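KLLA0E08119p (Kluyveromyces lactis, PDB 3VA7) is the urea carboxylase part of a longer enzyme, probably carboxylating urea with ATP, bicarbonate and covalently bound biotin before the product is hydrolysed. Local coordinates at residues A[878-883]-A[890-895]; A[850-855]-A[863-868]. All coordinates share one frame; numbering follows the deposited sequence.

Contact 1 of 2, residues A[878-883]-A[890-895]; sequences VGIVEM and VLIEFD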
loop_
_atom_site.group_PDB
_atom_site.type_symbol
_atom_site.label_atom_id
_atom_site.label_comp_id
_atom_site.label_asym_id
_atom_site.label_seq_id
_atom_site.Cartn_x
_atom_site.Cartn_y
_atom_site.Cartn_z
ATOM N N VAL A 878 -24.366 -16.130 -19.228
ATOM C CA VAL A 878 -24.307 -14.665 -19.351
ATOM C C VAL A 878 -24.919 -13.941 -18.131
ATOM O O VAL A 878 -25.954 -14.349 -17.574
ATOM C CB VAL A 878 -24.983 -14.211 -20.706
ATOM C CG1 VAL A 878 -25.313 -12.690 -20.760
ATOM C CG2 VAL A 878 -24.102 -14.591 -21.860
ATOM N N GLY A 879 -24.285 -12.862 -17.715
ATOM C CA GLY A 879 -24.863 -12.039 -16.652
ATOM C C GLY A 879 -24.262 -12.163 -15.268
ATOM O O GLY A 879 -24.379 -11.260 -14.464
ATOM N N ILE A 880 -23.587 -13.270 -15.001
ATOM C CA ILE A 880 -23.001 -13.531 -13.713
ATOM C C ILE A 880 -21.688 -12.802 -13.546
ATOM O O ILE A 880 -20.797 -12.929 -14.381
ATOM C CB ILE A 880 -22.870 -15.040 -13.495
ATOM C CG1 ILE A 880 -24.145 -15.501 -12.763
ATOM C CG2 ILE A 880 -21.597 -15.347 -12.705
ATOM C CD1 ILE A 880 -24.623 -16.836 -13.108
ATOM N N VAL A 881 -21.569 -12.027 -12.459
ATOM C CA VAL A 881 -20.371 -11.177 -12.287
ATOM C C VAL A 881 -19.238 -11.836 -11.470
ATOM O O VAL A 881 -18.073 -11.776 -11.856
ATOM C CB VAL A 881 -20.742 -9.780 -11.758
ATOM C CG1 VAL A 881 -19.494 -8.980 -11.319
ATOM C CG2 VAL A 881 -21.547 -9.055 -12.828
ATOM N N GLU A 882 -19.596 -12.494 -10.373
ATOM C CA GLU A 882 -18.608 -13.038 -9.453
ATOM C C GLU A 882 -19.306 -13.967 -8.444
ATOM O O GLU A 882 -20.380 -13.667 -7.937
ATOM C CB GLU A 882 -17.828 -11.908 -8.770
ATOM C CG GLU A 882 -16.930 -12.403 -7.693
ATOM C CD GLU A 882 -15.952 -11.369 -7.127
ATOM O OE1 GLU A 882 -14.863 -11.801 -6.719
ATOM O OE2 GLU A 882 -16.274 -10.171 -7.036
ATOM N N MET A 883 -18.726 -15.137 -8.223
ATOM C CA MET A 883 -19.270 -16.059 -7.236
ATOM C C MET A 883 -18.270 -16.154 -6.113
ATOM O O MET A 883 -17.083 -16.479 -6.350
ATOM C CB MET A 883 -19.535 -17.425 -7.865
ATOM C CG MET A 883 -20.327 -17.282 -9.098
ATOM S SD MET A 883 -20.416 -18.705 -10.192
ATOM C CE MET A 883 -21.560 -19.640 -9.227
ATOM N N VAL A 890 -22.584 -19.586 -1.143
ATOM C CA VAL A 890 -21.806 -18.867 -2.149
ATOM C C VAL A 890 -22.640 -17.712 -2.548
ATOM O O VAL A 890 -23.879 -17.801 -2.655
ATOM C CB VAL A 890 -21.439 -19.745 -3.434
ATOM C CG1 VAL A 890 -22.714 -20.476 -4.005
ATOM C CG2 VAL A 890 -20.738 -18.898 -4.540
ATOM N N LEU A 891 -21.995 -16.592 -2.751
ATOM C CA LEU A 891 -22.780 -15.438 -3.087
ATOM C C LEU A 891 -22.564 -15.176 -4.572
ATOM O O LEU A 891 -21.434 -15.175 -5.049
ATOM C CB LEU A 891 -22.364 -14.268 -2.210
ATOM C CG LEU A 891 -23.041 -12.962 -2.541
ATOM C CD1 LEU A 891 -24.475 -12.960 -2.016
ATOM C CD2 LEU A 891 -22.215 -11.822 -2.018
ATOM N N ILE A 892 -23.660 -14.968 -5.282
ATOM C CA ILE A 892 -23.626 -14.815 -6.696
ATOM C C ILE A 892 -24.018 -13.410 -7.077
ATOM O O ILE A 892 -25.162 -12.983 -6.801
ATOM C CB ILE A 892 -24.614 -15.793 -7.296
ATOM C CG1 ILE A 892 -23.992 -17.171 -7.247
ATOM C CG2 ILE A 892 -24.891 -15.456 -8.762
ATOM C CD1 ILE A 892 -24.878 -18.153 -6.868
ATOM N N GLU A 893 -23.076 -12.687 -7.686
ATOM C CA GLU A 893 -23.340 -11.313 -8.073
ATOM C C GLU A 893 -23.728 -11.300 -9.512
ATOM O O GLU A 893 -23.059 -11.965 -10.357
ATOM C CB GLU A 893 -22.150 -10.365 -7.852
ATOM C CG GLU A 893 -22.508 -8.874 -8.044
ATOM C CD GLU A 893 -21.298 -7.905 -8.009
ATOM O OE1 GLU A 893 -20.192 -8.306 -7.628
ATOM O OE2 GLU A 893 -21.443 -6.718 -8.397
ATOM N N PHE A 894 -24.794 -10.554 -9.818
ATOM C CA PHE A 894 -25.187 -10.430 -11.216
ATOM C C PHE A 894 -25.331 -9.010 -11.728
ATOM O O PHE A 894 -25.418 -8.018 -10.974
ATOM C CB PHE A 894 -26.447 -11.247 -11.529
ATOM C CG PHE A 894 -27.675 -10.885 -10.665
ATOM C CD1 PHE A 894 -28.769 -10.197 -11.231
ATOM C CD2 PHE A 894 -27.742 -11.266 -9.300
ATOM C CE1 PHE A 894 -29.904 -9.885 -10.456
ATOM C CE2 PHE A 894 -28.863 -10.952 -8.491
ATOM C CZ PHE A 894 -29.945 -10.253 -9.070
ATOM N N ASP A 895 -25.359 -8.950 -13.049
ATOM C CA ASP A 895 -25.635 -7.747 -13.803
ATOM C C ASP A 895 -27.081 -7.821 -14.307
ATOM O O ASP A 895 -27.371 -8.514 -15.265
ATOM C CB ASP A 895 -24.678 -7.713 -14.983
ATOM C CG ASP A 895 -24.717 -6.412 -15.708
ATOM O OD1 ASP A 895 -25.731 -5.664 -15.547
ATOM O OD2 ASP A 895 -23.729 -6.150 -16.438
#

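Contact 2 of 2, residues A[850-855]-A[863-868]; sequences VEYGEL and YRINRL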
loop_
_atom_site.group_PDB
_atom_site.type_symbol
_atom_site.label_atom_id
_atom_site.label_comp_id
_atom_site.label_asym_id
_atom_site.label_seq_id
_atom_site.Cartn_x
_atom_site.Cartn_y
_atom_site.Cartn_z
ATOM N N VAL A 850 -26.763 -18.234 -2.046
ATOM C CA VAL A 850 -27.166 -19.670 -2.062
ATOM C C VAL A 850 -26.643 -20.332 -0.789
ATOM O O VAL A 850 -25.422 -20.369 -0.549
ATOM C CB VAL A 850 -26.537 -20.442 -3.297
ATOM C CG1 VAL A 850 -26.945 -21.866 -3.343
ATOM C CG2 VAL A 850 -26.912 -19.815 -4.586
ATOM N N GLU A 851 -27.529 -20.862 0.032
ATOM C CA GLU A 851 -27.105 -21.499 1.287
ATOM C C GLU A 851 -27.346 -23.014 1.361
ATOM O O GLU A 851 -28.468 -23.483 1.270
ATOM C CB GLU A 851 -27.820 -20.839 2.465
ATOM C CG GLU A 851 -27.413 -19.423 2.698
ATOM C CD GLU A 851 -28.194 -18.862 3.844
ATOM O OE1 GLU A 851 -29.268 -19.427 4.156
ATOM O OE2 GLU A 851 -27.744 -17.867 4.430
ATOM N N TYR A 852 -26.298 -23.776 1.554
ATOM C CA TYR A 852 -26.468 -25.219 1.716
ATOM C C TYR A 852 -26.719 -25.744 3.141
ATOM O O TYR A 852 -26.148 -25.263 4.130
ATOM C CB TYR A 852 -25.276 -25.962 1.108
ATOM C CG TYR A 852 -25.196 -25.856 -0.397
ATOM C CD1 TYR A 852 -26.288 -26.232 -1.233
ATOM C CD2 TYR A 852 -24.062 -25.399 -0.992
ATOM C CE1 TYR A 852 -26.186 -26.165 -2.616
ATOM C CE2 TYR A 852 -23.965 -25.330 -2.368
ATOM C CZ TYR A 852 -25.012 -25.705 -3.171
ATOM O OH TYR A 852 -24.845 -25.574 -4.529
ATOM N N GLY A 853 -27.567 -26.757 3.210
ATOM C CA GLY A 853 -27.716 -27.589 4.372
ATOM C C GLY A 853 -28.601 -26.952 5.397
ATOM O O GLY A 853 -29.192 -25.909 5.136
ATOM N N GLU A 854 -28.693 -27.607 6.551
ATOM C CA GLU A 854 -29.128 -26.971 7.775
ATOM C C GLU A 854 -27.945 -26.115 8.303
ATOM O O GLU A 854 -26.847 -26.114 7.709
ATOM C CB GLU A 854 -29.593 -28.035 8.794
ATOM C CG GLU A 854 -30.685 -29.016 8.262
ATOM C CD GLU A 854 -32.084 -28.385 8.161
ATOM O OE1 GLU A 854 -32.316 -27.339 8.808
ATOM O OE2 GLU A 854 -32.957 -28.926 7.425
ATOM N N LEU A 855 -28.180 -25.345 9.363
ATOM C CA LEU A 855 -27.137 -24.428 9.880
ATOM C C LEU A 855 -26.035 -25.244 10.625
ATOM O O LEU A 855 -26.099 -25.528 11.835
ATOM C CB LEU A 855 -27.725 -23.245 10.687
ATOM C CG LEU A 855 -28.946 -22.419 10.149
ATOM C CD1 LEU A 855 -29.352 -21.261 11.096
ATOM C CD2 LEU A 855 -28.835 -21.889 8.682
ATOM N N TYR A 863 -17.103 -28.906 -1.060
ATOM C CA TYR A 863 -16.769 -29.383 -2.384
ATOM C C TYR A 863 -17.921 -29.057 -3.347
ATOM O O TYR A 863 -17.693 -28.659 -4.507
ATOM C CB TYR A 863 -16.413 -30.846 -2.407
ATOM C CG TYR A 863 -15.841 -31.204 -3.740
ATOM C CD1 TYR A 863 -14.703 -30.559 -4.221
ATOM C CD2 TYR A 863 -16.484 -32.144 -4.568
ATOM C CE1 TYR A 863 -14.197 -30.865 -5.473
ATOM C CE2 TYR A 863 -15.973 -32.473 -5.835
ATOM C CZ TYR A 863 -14.845 -31.832 -6.274
ATOM O OH TYR A 863 -14.341 -32.149 -7.531
ATOM N N ARG A 864 -19.134 -29.111 -2.820
ATOM C CA ARG A 864 -20.317 -28.888 -3.607
ATOM C C ARG A 864 -20.376 -27.466 -4.151
ATOM O O ARG A 864 -20.803 -27.247 -5.322
ATOM C CB ARG A 864 -21.574 -29.226 -2.794
ATOM C CG ARG A 864 -22.881 -28.874 -3.469
ATOM C CD ARG A 864 -23.994 -29.623 -2.806
ATOM N NE ARG A 864 -25.119 -29.682 -3.723
ATOM C CZ ARG A 864 -25.479 -30.736 -4.479
ATOM N NH1 ARG A 864 -24.848 -31.918 -4.417
ATOM N NH2 ARG A 864 -26.504 -30.589 -5.320
ATOM N N ILE A 865 -19.950 -26.508 -3.312
ATOM C CA ILE A 865 -19.931 -25.095 -3.718
ATOM C C ILE A 865 -18.923 -24.997 -4.844
ATOM O O ILE A 865 -19.112 -24.276 -5.851
ATOM C CB ILE A 865 -19.498 -24.189 -2.556
ATOM C CG1 ILE A 865 -20.556 -24.243 -1.434
ATOM C CG2 ILE A 865 -19.116 -22.751 -3.038
ATOM C CD1 ILE A 865 -19.971 -23.757 -0.132
ATOM N N ASN A 866 -17.853 -25.763 -4.708
ATOM C CA ASN A 866 -16.883 -25.718 -5.746
ATOM C C ASN A 866 -17.526 -26.241 -7.072
ATOM O O ASN A 866 -17.229 -25.733 -8.169
ATOM C CB ASN A 866 -15.654 -26.467 -5.309
ATOM C CG ASN A 866 -14.950 -27.051 -6.432
ATOM O OD1 ASN A 866 -13.939 -26.544 -6.913
ATOM N ND2 ASN A 866 -15.486 -28.156 -6.904
ATOM N N ARG A 867 -18.455 -27.187 -6.961
ATOM C CA ARG A 867 -19.039 -27.853 -8.138
ATOM C C ARG A 867 -20.122 -26.920 -8.759
ATOM O O ARG A 867 -20.193 -26.783 -9.968
ATOM C CB ARG A 867 -19.606 -29.255 -7.766
ATOM C CG ARG A 867 -18.662 -30.461 -7.761
ATOM C CD ARG A 867 -17.174 -30.123 -8.099
ATOM N NE ARG A 867 -16.783 -30.375 -9.479
ATOM C CZ ARG A 867 -15.729 -29.859 -10.113
ATOM N NH1 ARG A 867 -14.885 -28.996 -9.522
ATOM N NH2 ARG A 867 -15.519 -30.201 -11.399
ATOM N N LEU A 868 -20.958 -26.285 -7.932
ATOM C CA LEU A 868 -21.870 -25.246 -8.408
ATOM C C LEU A 868 -21.128 -24.200 -9.249
ATOM O O LEU A 868 -21.558 -23.896 -10.345
ATOM C CB LEU A 868 -22.648 -24.582 -7.247
ATOM C CG LEU A 868 -23.664 -23.551 -7.727
ATOM C CD1 LEU A 868 -24.639 -24.239 -8.671
ATOM C CD2 LEU A 868 -24.496 -22.901 -6.602
#

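Contact 1 of 2, residues A[878-883]-A[890-895]
Strands 880-883 and 890-894 form the arms of an antiparallel hairpin, their axes 4.4 Å apart and 156° between their directions, and a classic bulge interrupts their pairing where V881 and E882 both face E893. E893 binds both residues through its backbone: its O accepts V881 N at 2.6 Å, and its N gives a bond to E882 O at 2.9 Å. Past the bulge, D895 N reaches G879 O at 2.9 Å. G879 has phi 104°, a conformation in which a side chain would press on the preceding carbonyl. V881 CG1, anti to the backbone N (chi1 169°), lies 3.8 Å from E893 OE1, while its CG2 turns to the backbone of F894 and D895. The face that carries I880, M883, I892 and V890 is apolar. M883 and I892 run side by side, CE 4.0 Å from CG1, and V890 CG2 lies against M883 CB. I880 CG1 completes the row at I892 CG2, and helices 859-875 and 901-912 cover this face. On the face turned away from the two helices, E882 OE2 and E893 OE1 come within 4.4 Å of each other, two like charges. The salt bridge of E882 OE1 with R500 probably offsets part of their repulsion; the contact thus combines apolar packing under the helices with a carboxylate pair on the other side.

Contact 2 of 2, residues A[850-855]-A[863-868]
Y852, at the end of strand 850-852, meets helix 863-868 with one face, one edge and the hydroxyl of its side chain. Its CB points toward the helix, and with CG anti to the carbonyl carbon (chi1 -68°) the ring is carried up to R864, I865 and L868 of the helix. Along one edge, CD2 and CE2 each lie 3.7 Å from I865 CG1, which sits near the ring plane. Over one face passes the extended stem of R864: CG is 3.8 Å from CZ of Y852, and CD stands 4.1 Å from the ring centroid, 13° off the normal, a CH-pi contact. Beyond it the guanidinium stands almost perpendicular to the ring, planes 88° apart, and presents its edge to CE1. V850 CG1 lies over the opposite face, toward the rim, and also touches L868 CD2. At the tip, Y852 OH packs 3.4 Å from L868 CD2 and hydrogen-bonds to E912, whose carboxylate also makes a salt bridge with R864. One acid thus ties down both the phenol and the arginine that covers it. With an alanine in place of Y852, the R864 stem would probably lose the surface it lies on, E912 would lack its phenol partner, and a gap would open beside I865 and L868. The helix runs roughly antiparallel to the strand, their short axes 10.4 Å apart at closest, as in a two-layer alpha/beta sandwich, here within the subdomain C and D region of the carboxyltransferase domain.

How the contacts relate
Followed from the N terminus, strand 847-852 leads through a short connection into helix 859-875, and contact 2 closes that loop. The helix then runs into strand 880-885, which turns back as strand 889-894, and contact 1 closes this hairpin. The two loops follow in series, neither nesting nor crossing, yet they meet in space: strand 889-894 lies beside strand 847-852, with V890 O and V850 N 3.0 Å apart in a probable hydrogen bond. V890 also packs on I865 and L868, so helix 859-875 covers both neighbouring strands. At the far end of contact 1, the D895 side chain is about 7 Å from the bound sodium ion.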